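Local coordinates for protein cytochrome C2 (Rhodospirillum rubrum, PDB 3C2C) that carries electrons by means of a haem group and probably serves, as a soluble cytochrome c of a photosynthetic bacterium, as a mobile shuttle, at residues W62-L67 with Y107-K112; Y70-K75 with T96-I101. All blocks are in the same frame, centred on the assembly; numbering follows the deposited sequence.

Overall arrangement
Interactions 1 and 2 join the same two helices, 64-72 and 98-108, at different places along them, their centres about 13 Å apart, and interaction 2 is nested along the chain inside the loop that interaction 1 closes. Interaction 1 is a surface contact, held across its segments by one salt bridge, whose hydrogen bond is weak. Interaction 2 is partly buried: Val-71 and Ile-101 pack as apolar side chains, while a long Lys-72 to Asp-98 ion pair lies at its exposed margin. Both reach the haem from helix 64-72 and the residues just before it, through Trp-62 and Leu-67 in one and Tyr-70 in the other, and Trp-62 CZ3 packs 3.7 Å from Tyr-70 CB.

Interaction 1. Residues W62-L67 with Y107-K112; sequences WTEANL and YLKTLK. With HEM (protoporphyrin IX containing Fe), chain B.
Glu-64 and Lys-109 meet between the start of helix 64-72 and the region near the end of helix 98-108, the C-terminal helix of the cytochrome c fold. Beyond CB of Lys-109, CG and CD meet no atom of segment 62-67, and a bend at chi3 (-145°) turns the end toward the glutamate. CE then comes within 3.7 Å of Glu-64 OE2, and NZ ends 3.3 Å from the same oxygen in a salt bridge whose hydrogen bond is weak. The glutamate arrives at an oblique angle, its CG anti to the backbone N (chi1 -173°) and its chain extended, which carries the carboxylate well away from its own helix.

Beneath this pair, Leu-67 and Leu-108 both turn their CB toward the opposite segment and approach each other loosely, Leu-67 CD2 coming to 4.6 Å from Leu-108 CD1. The same methyls also lie against the haem: Leu-67 CD2 lies 3.9 Å from the haem methyl CMA, and Leu-108 CD1 is 4.1 Å from CMB. Ile-105 of helix 98-108 touches both Glu-64 and Leu-67, so apolar packing continues between the helices.

Trp-62, just ahead of helix 64-72, presents the edge of its indole to a haem propionate. NE1 donates a hydrogen bond of 3.0 Å to HEM O1A, which lies in the ring plane, although the N-H points somewhat off line (138°). CZ2 flanks the same oxygen at 3.3 Å.

The chemistry thus divides by depth. The indole N-H is likely to help stabilise the negative charge of a propionate in the pocket, whereas the Lys-109 to Glu-64 salt bridge, with its weak hydrogen bond, lies at the surface, where solvent would probably screen it.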
loop_
_atom_site.group_PDB
_atom_site.type_symbol
_atom_site.label_atom_id
_atom_site.label_comp_id
_atom_site.label_asym_id
_atom_site.label_seq_id
_atom_site.Cartn_x
_atom_site.Cartn_y
_atom_site.Cartn_z
ATOM N N TRP A 62 -8.288 1.012 -1.186
ATOM C CA TRP A 62 -7.176 0.310 -1.858
ATOM C C TRP A 62 -7.719 -0.797 -2.767
ATOM O O TRP A 62 -7.473 -1.993 -2.676
ATOM C CB TRP A 62 -6.221 -0.255 -0.807
ATOM C CG TRP A 62 -5.289 0.792 -0.151
ATOM C CD1 TRP A 62 -5.361 1.005 1.269
ATOM C CD2 TRP A 62 -4.589 1.820 -0.758
ATOM N NE1 TRP A 62 -4.574 2.179 1.495
ATOM C CE2 TRP A 62 -4.020 2.571 0.315
ATOM C CE3 TRP A 62 -4.177 2.054 -2.085
ATOM C CZ2 TRP A 62 -3.012 3.647 0.200
ATOM C CZ3 TRP A 62 -3.207 3.106 -2.164
ATOM C CH2 TRP A 62 -2.722 3.890 -1.091
ATOM N N THR A 63 -8.249 -0.410 -3.891
ATOM C CA THR A 63 -8.702 -1.101 -5.088
ATOM C C THR A 63 -7.384 -1.640 -5.745
ATOM O O THR A 63 -6.225 -1.069 -5.603
ATOM C CB THR A 63 -9.237 0.193 -6.139
ATOM O OG1 THR A 63 -10.666 0.379 -5.381
ATOM C CG2 THR A 63 -10.008 -0.675 -7.211
ATOM N N GLU A 64 -7.555 -2.514 -6.648
ATOM C CA GLU A 64 -6.505 -2.992 -7.545
ATOM C C GLU A 64 -5.894 -1.909 -8.296
ATOM O O GLU A 64 -4.646 -1.926 -8.384
ATOM C CB GLU A 64 -6.821 -4.142 -8.559
ATOM C CG GLU A 64 -5.866 -4.828 -9.420
ATOM C CD GLU A 64 -6.405 -5.815 -10.415
ATOM O OE1 GLU A 64 -6.327 -5.816 -11.726
ATOM O OE2 GLU A 64 -7.247 -6.507 -9.854
ATOM N N ALA A 65 -6.776 -0.979 -8.851
ATOM C CA ALA A 65 -6.073 0.093 -9.566
ATOM C C ALA A 65 -5.349 1.147 -8.738
ATOM O O ALA A 65 -4.291 1.683 -9.099
ATOM C CB ALA A 65 -7.297 0.640 -10.412
ATOM N N ASN A 66 -5.941 1.437 -7.588
ATOM C CA ASN A 66 -5.157 2.446 -6.741
ATOM C C ASN A 66 -3.900 1.731 -6.153
ATOM O O ASN A 66 -2.813 2.429 -6.066
ATOM C CB ASN A 66 -6.073 2.820 -5.533
ATOM C CG ASN A 66 -6.892 4.057 -5.789
ATOM O OD1 ASN A 66 -6.668 4.575 -6.893
ATOM N ND2 ASN A 66 -8.172 4.108 -5.307
ATOM N N LEU A 67 -4.093 0.410 -5.783
ATOM C CA LEU A 67 -2.662 -0.172 -5.364
ATOM C C LEU A 67 -1.653 -0.192 -6.415
ATOM O O LEU A 67 -0.548 0.202 -6.302
ATOM C CB LEU A 67 -3.205 -1.573 -4.956
ATOM C CG LEU A 67 -3.773 -1.618 -3.544
ATOM C CD1 LEU A 67 -4.421 -3.000 -3.344
ATOM C CD2 LEU A 67 -2.769 -1.361 -2.423
ATOM N N TYR A 107 -1.418 -11.088 -4.633
ATOM C CA TYR A 107 -1.160 -11.729 -3.218
ATOM C C TYR A 107 -1.648 -10.848 -2.071
ATOM O O TYR A 107 -2.372 -11.537 -1.303
ATOM C CB TYR A 107 0.396 -11.770 -2.999
ATOM C CG TYR A 107 0.813 -12.122 -1.607
ATOM C CD1 TYR A 107 0.444 -13.356 -0.980
ATOM C CD2 TYR A 107 1.369 -11.102 -0.795
ATOM C CE1 TYR A 107 0.830 -13.596 0.361
ATOM C CE2 TYR A 107 1.779 -11.317 0.557
ATOM C CZ TYR A 107 1.569 -12.679 1.030
ATOM O OH TYR A 107 1.911 -12.819 2.404
ATOM N N LEU A 108 -1.765 -9.504 -2.173
ATOM C CA LEU A 108 -2.542 -8.735 -1.230
ATOM C C LEU A 108 -4.032 -9.161 -1.185
ATOM O O LEU A 108 -4.643 -8.978 -0.060
ATOM C CB LEU A 108 -2.411 -7.265 -1.358
ATOM C CG LEU A 108 -1.011 -6.812 -1.388
ATOM C CD1 LEU A 108 -0.582 -5.399 -1.711
ATOM C CD2 LEU A 108 -0.513 -7.003 0.012
ATOM N N LYS A 109 -4.570 -9.776 -2.278
ATOM C CA LYS A 109 -5.940 -10.019 -2.196
ATOM C C LYS A 109 -6.284 -11.187 -1.388
ATOM O O LYS A 109 -7.430 -11.271 -0.910
ATOM C CB LYS A 109 -6.418 -10.465 -3.603
ATOM C CG LYS A 109 -6.603 -9.086 -4.443
ATOM C CD LYS A 109 -7.549 -9.547 -5.730
ATOM C CE LYS A 109 -7.190 -8.810 -6.921
ATOM N NZ LYS A 109 -7.910 -9.270 -8.208
ATOM N N THR A 110 -5.240 -12.024 -1.110
ATOM C CA THR A 110 -5.486 -13.206 -0.238
ATOM C C THR A 110 -5.338 -12.875 1.271
ATOM O O THR A 110 -5.839 -13.634 2.078
ATOM C CB THR A 110 -4.280 -14.187 -0.552
ATOM O OG1 THR A 110 -4.177 -14.599 -1.971
ATOM C CG2 THR A 110 -3.166 -13.799 0.241
ATOM N N LEU A 111 -4.915 -11.751 1.772
ATOM C CA LEU A 111 -4.768 -11.369 3.118
ATOM C C LEU A 111 -6.031 -10.486 3.532
ATOM O O LEU A 111 -5.947 -9.354 3.994
ATOM C CB LEU A 111 -3.485 -10.401 3.217
ATOM C CG LEU A 111 -2.267 -10.838 2.481
ATOM C CD1 LEU A 111 -1.203 -9.769 2.818
ATOM C CD2 LEU A 111 -1.725 -12.166 3.244
ATOM N N LYS A 112 -7.164 -11.137 3.553
ATOM C CA LYS A 112 -8.434 -10.546 3.767
ATOM C C LYS A 112 -9.079 -9.554 2.719
ATOM O O LYS A 112 -9.269 -8.112 2.669
ATOM C CB LYS A 112 -9.153 -11.411 4.877
ATOM O OXT LYS A 112 -9.035 -9.847 1.540
HETATM C CHA HEM B . 2.481 2.461 3.618
HETATM C CHB HEM B . 2.355 -1.334 0.482
HETATM C CHC HEM B . 7.262 -1.546 0.686
HETATM C CHD HEM B . 7.340 1.856 4.089
HETATM C C1A HEM B . 2.116 1.482 2.671
HETATM C C2A HEM B . 0.761 1.314 2.188
HETATM C C3A HEM B . 0.705 0.221 1.439
HETATM C C4A HEM B . 2.083 -0.230 1.204
HETATM C CMA HEM B . -0.562 -0.298 0.628
HETATM C CAA HEM B . -0.462 2.216 2.682
HETATM C CBA HEM B . -1.425 1.577 3.748
HETATM C CGA HEM B . -2.479 2.503 4.242
HETATM O O1A HEM B . -2.863 3.527 3.516
HETATM O O2A HEM B . -3.074 2.106 5.256
HETATM C C1B HEM B . 3.720 -1.778 0.439
HETATM C C2B HEM B . 4.134 -2.820 -0.442
HETATM C C3B HEM B . 5.483 -2.795 -0.367
HETATM C C4B HEM B . 5.955 -1.717 0.388
HETATM C CMB HEM B . 3.167 -3.866 -1.104
HETATM C CAB HEM B . 6.502 -3.667 -1.256
HETATM C CBB HEM B . 6.136 -3.981 -2.627
HETATM C C1C HEM B . 7.653 -0.640 1.579
HETATM C C2C HEM B . 9.115 -0.492 2.094
HETATM C C3C HEM B . 9.114 0.556 2.904
HETATM C C4C HEM B . 7.712 0.844 3.242
HETATM C CMC HEM B . 10.205 -1.179 1.282
HETATM C CAC HEM B . 10.310 1.214 3.640
HETATM C CBC HEM B . 11.536 1.450 3.088
HETATM C C1D HEM B . 6.056 2.347 4.211
HETATM C C2D HEM B . 5.653 3.436 5.034
HETATM C C3D HEM B . 4.321 3.592 4.918
HETATM C C4D HEM B . 3.835 2.688 3.946
HETATM C CMD HEM B . 6.736 4.173 5.918
HETATM C CAD HEM B . 3.441 4.711 5.576
HETATM C CBD HEM B . 3.739 5.974 4.777
HETATM C CGD HEM B . 3.410 7.289 5.448
HETATM O O1D HEM B . 2.486 7.360 6.301
HETATM O O2D HEM B . 4.019 8.352 4.987
HETATM N NA HEM B . 2.846 0.529 2.067
HETATM N NB HEM B . 4.862 -1.042 0.859
HETATM N NC HEM B . 6.895 0.214 2.313
HETATM N ND HEM B . 4.947 1.885 3.484
HETATM FE FE HEM B . 4.886 0.394 2.213
#

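Interaction 2. Residues Y70-K75 with T96-I101; sequences YVKNPK and TKDDEI. Unlike the reference sequence in segment 70-75: Asn-73 (reference Asp). With HEM (protoporphyrin IX containing Fe), chain B.
Ile-101 packs against Val-71 where the C-terminal helix of the cytochrome c fold, 98-108, passes the end of helix 64-72. In sequence order, Thr-96 comes first, its CA 6.0 Å from that of Lys-72 but its CB turned away from segment 70-75. Lys-97 follows at the N-cap position, its carbonyl O accepting the backbone bond from Ile-101 N. Asp-98 then sends OD1 toward Lys-72, whose extended chain lies roughly perpendicular to it; at 3.9 Å from NZ to OD1 this is a long salt bridge. Glu-100 turns to Lys-13 in a salt bridge of its own.

Ile-101 meets two residues. Its CG1, set beside the backbone N (chi1 -83°), lies 3.7 Å from Val-71 CG2, and the two side chains run antiparallel alongside one another. Beyond it, CD1 reaches across the aliphatic part of Lys-72, so one isoleucine serves both the buried and the exposed half of the contact.

Tyr-70 lies against the haem, with Pro-74 CG above one face of its ring, near the rim, and its hydroxyl hydrogen-bonded to that of Tyr-52. A leucine in its place would probably leave the Tyr-52 hydroxyl without this mate and open a gap beside the porphyrin. CE2 of Tyr-70 lies 3.7 Å from HEM C3A, and its OH 3.4 Å from HEM C1A.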
loop_
_atom_site.group_PDB
_atom_site.type_symbol
_atom_site.label_atom_id
_atom_site.label_comp_id
_atom_site.label_asym_id
_atom_site.label_seq_id
_atom_site.Cartn_x
_atom_site.Cartn_y
_atom_site.Cartn_z
ATOM N N TYR A 70 -0.296 3.396 -6.857
ATOM C CA TYR A 70 0.532 3.698 -5.649
ATOM C C TYR A 70 1.903 3.076 -5.647
ATOM O O TYR A 70 2.877 3.734 -5.363
ATOM C CB TYR A 70 -0.303 3.155 -4.431
ATOM C CG TYR A 70 0.427 3.545 -3.216
ATOM C CD1 TYR A 70 0.617 4.789 -2.617
ATOM C CD2 TYR A 70 0.887 2.481 -2.372
ATOM C CE1 TYR A 70 1.275 5.122 -1.449
ATOM C CE2 TYR A 70 1.563 2.723 -1.170
ATOM C CZ TYR A 70 1.578 4.004 -0.616
ATOM O OH TYR A 70 2.246 4.142 0.572
ATOM N N VAL A 71 1.825 1.748 -5.878
ATOM C CA VAL A 71 3.171 1.037 -5.528
ATOM C C VAL A 71 4.212 1.349 -6.679
ATOM O O VAL A 71 5.422 1.164 -6.450
ATOM C CB VAL A 71 3.081 -0.521 -5.467
ATOM C CG1 VAL A 71 2.184 -0.846 -4.306
ATOM C CG2 VAL A 71 2.709 -1.228 -6.814
ATOM N N LYS A 72 3.704 2.046 -7.713
ATOM C CA LYS A 72 4.643 2.465 -8.760
ATOM C C LYS A 72 5.490 3.694 -8.377
ATOM O O LYS A 72 6.632 3.878 -8.855
ATOM C CB LYS A 72 4.107 2.823 -10.227
ATOM C CG LYS A 72 2.953 1.962 -10.682
ATOM C CD LYS A 72 2.625 1.571 -12.226
ATOM C CE LYS A 72 1.115 1.158 -12.133
ATOM N NZ LYS A 72 0.365 0.319 -13.135
ATOM N N ASN A 73 4.875 4.447 -7.457
ATOM C CA ASN A 73 5.532 5.805 -7.138
ATOM C C ASN A 73 4.676 6.308 -6.050
ATOM O O ASN A 73 3.638 7.095 -6.253
ATOM C CB ASN A 73 5.574 6.683 -8.385
ATOM C CG ASN A 73 6.366 7.954 -8.117
ATOM O OD1 ASN A 73 6.606 8.326 -6.960
ATOM N ND2 ASN A 73 6.504 8.622 -9.220
ATOM N N PRO A 74 4.813 5.893 -4.810
ATOM C CA PRO A 74 3.916 6.445 -3.754
ATOM C C PRO A 74 3.860 7.988 -3.667
ATOM O O PRO A 74 2.788 8.558 -3.303
ATOM C CB PRO A 74 4.599 5.947 -2.410
ATOM C CG PRO A 74 5.227 4.715 -2.903
ATOM C CD PRO A 74 5.839 5.077 -4.214
ATOM N N LYS A 75 5.008 8.722 -3.757
ATOM C CA LYS A 75 5.063 10.120 -3.582
ATOM C C LYS A 75 4.222 10.877 -4.668
ATOM O O LYS A 75 3.412 11.768 -4.232
ATOM C CB LYS A 75 6.407 10.957 -3.390
ATOM N N THR A 96 8.898 -1.318 -10.133
ATOM C CA THR A 96 8.916 -0.679 -11.471
ATOM C C THR A 96 8.439 -1.763 -12.386
ATOM O O THR A 96 7.889 -1.344 -13.474
ATOM C CB THR A 96 10.271 -0.137 -11.863
ATOM O OG1 THR A 96 10.996 -1.218 -12.285
ATOM C CG2 THR A 96 10.957 0.917 -10.990
ATOM N N LYS A 97 8.248 -3.007 -12.222
ATOM C CA LYS A 97 8.004 -4.036 -13.200
ATOM C C LYS A 97 6.600 -4.367 -13.109
ATOM O O LYS A 97 6.024 -4.510 -12.051
ATOM C CB LYS A 97 8.904 -5.307 -13.255
ATOM C CG LYS A 97 10.314 -4.972 -13.120
ATOM C CD LYS A 97 11.493 -5.648 -13.676
ATOM C CE LYS A 97 12.812 -4.762 -13.423
ATOM N NZ LYS A 97 13.283 -5.494 -12.020
ATOM N N ASP A 98 5.944 -4.362 -14.224
ATOM C CA ASP A 98 4.476 -4.491 -14.244
ATOM C C ASP A 98 3.945 -5.808 -13.796
ATOM O O ASP A 98 2.913 -5.946 -13.158
ATOM C CB ASP A 98 3.929 -3.996 -15.712
ATOM C CG ASP A 98 3.552 -2.378 -15.634
ATOM O OD1 ASP A 98 3.369 -1.560 -14.713
ATOM O OD2 ASP A 98 3.819 -2.007 -16.773
ATOM N N ASP A 99 4.760 -6.765 -14.195
ATOM C CA ASP A 99 4.340 -8.165 -13.793
ATOM C C ASP A 99 4.329 -8.189 -12.252
ATOM O O ASP A 99 3.554 -8.838 -11.709
ATOM C CB ASP A 99 5.183 -9.169 -14.528
ATOM C CG ASP A 99 6.742 -9.160 -14.219
ATOM O OD1 ASP A 99 6.954 -10.315 -13.551
ATOM O OD2 ASP A 99 7.962 -8.619 -14.318
ATOM N N GLU A 100 5.470 -7.693 -11.631
ATOM C CA GLU A 100 5.615 -7.612 -10.190
ATOM C C GLU A 100 4.424 -6.984 -9.526
ATOM O O GLU A 100 3.959 -7.510 -8.522
ATOM C CB GLU A 100 6.961 -7.061 -9.714
ATOM C CG GLU A 100 8.191 -7.890 -10.161
ATOM C CD GLU A 100 9.507 -7.552 -9.620
ATOM O OE1 GLU A 100 10.610 -8.196 -9.662
ATOM O OE2 GLU A 100 9.463 -6.507 -8.867
ATOM N N ILE A 101 3.947 -5.767 -10.124
ATOM C CA ILE A 101 2.940 -5.086 -9.367
ATOM C C ILE A 101 1.714 -5.968 -9.357
ATOM O O ILE A 101 0.920 -5.994 -8.423
ATOM C CB ILE A 101 2.803 -3.795 -10.298
ATOM C CG1 ILE A 101 3.927 -2.767 -9.933
ATOM C CG2 ILE A 101 1.478 -3.039 -9.950
ATOM C CD1 ILE A 101 4.222 -1.652 -10.835
HETATM C CHA HEM B . 2.481 2.461 3.618
HETATM C CHB HEM B . 2.355 -1.334 0.482
HETATM C CHC HEM B . 7.262 -1.546 0.686
HETATM C CHD HEM B . 7.340 1.856 4.089
HETATM C C1A HEM B . 2.116 1.482 2.671
HETATM C C2A HEM B . 0.761 1.314 2.188
HETATM C C3A HEM B . 0.705 0.221 1.439
HETATM C C4A HEM B . 2.083 -0.230 1.204
HETATM C CMA HEM B . -0.562 -0.298 0.628
HETATM C CAA HEM B . -0.462 2.216 2.682
HETATM C CBA HEM B . -1.425 1.577 3.748
HETATM C CGA HEM B . -2.479 2.503 4.242
HETATM O O1A HEM B . -2.863 3.527 3.516
HETATM O O2A HEM B . -3.074 2.106 5.256
HETATM C C1B HEM B . 3.720 -1.778 0.439
HETATM C C2B HEM B . 4.134 -2.820 -0.442
HETATM C C3B HEM B . 5.483 -2.795 -0.367
HETATM C C4B HEM B . 5.955 -1.717 0.388
HETATM C CMB HEM B . 3.167 -3.866 -1.104
HETATM C CAB HEM B . 6.502 -3.667 -1.256
HETATM C CBB HEM B . 6.136 -3.981 -2.627
HETATM C C1C HEM B . 7.653 -0.640 1.579
HETATM C C2C HEM B . 9.115 -0.492 2.094
HETATM C C3C HEM B . 9.114 0.556 2.904
HETATM C C4C HEM B . 7.712 0.844 3.242
HETATM C CMC HEM B . 10.205 -1.179 1.282
HETATM C CAC HEM B . 10.310 1.214 3.640
HETATM C CBC HEM B . 11.536 1.450 3.088
HETATM C C1D HEM B . 6.056 2.347 4.211
HETATM C C2D HEM B . 5.653 3.436 5.034
HETATM C C3D HEM B . 4.321 3.592 4.918
HETATM C C4D HEM B . 3.835 2.688 3.946
HETATM C CMD HEM B . 6.736 4.173 5.918
HETATM C CAD HEM B . 3.441 4.711 5.576
HETATM C CBD HEM B . 3.739 5.974 4.777
HETATM C CGD HEM B . 3.410 7.289 5.448
HETATM O O1D HEM B . 2.486 7.360 6.301
HETATM O O2D HEM B . 4.019 8.352 4.987
HETATM N NA HEM B . 2.846 0.529 2.067
HETATM N NB HEM B . 4.862 -1.042 0.859
HETATM N NC HEM B . 6.895 0.214 2.313
HETATM N ND HEM B . 4.947 1.885 3.484
HETATM FE FE HEM B . 4.886 0.394 2.213
#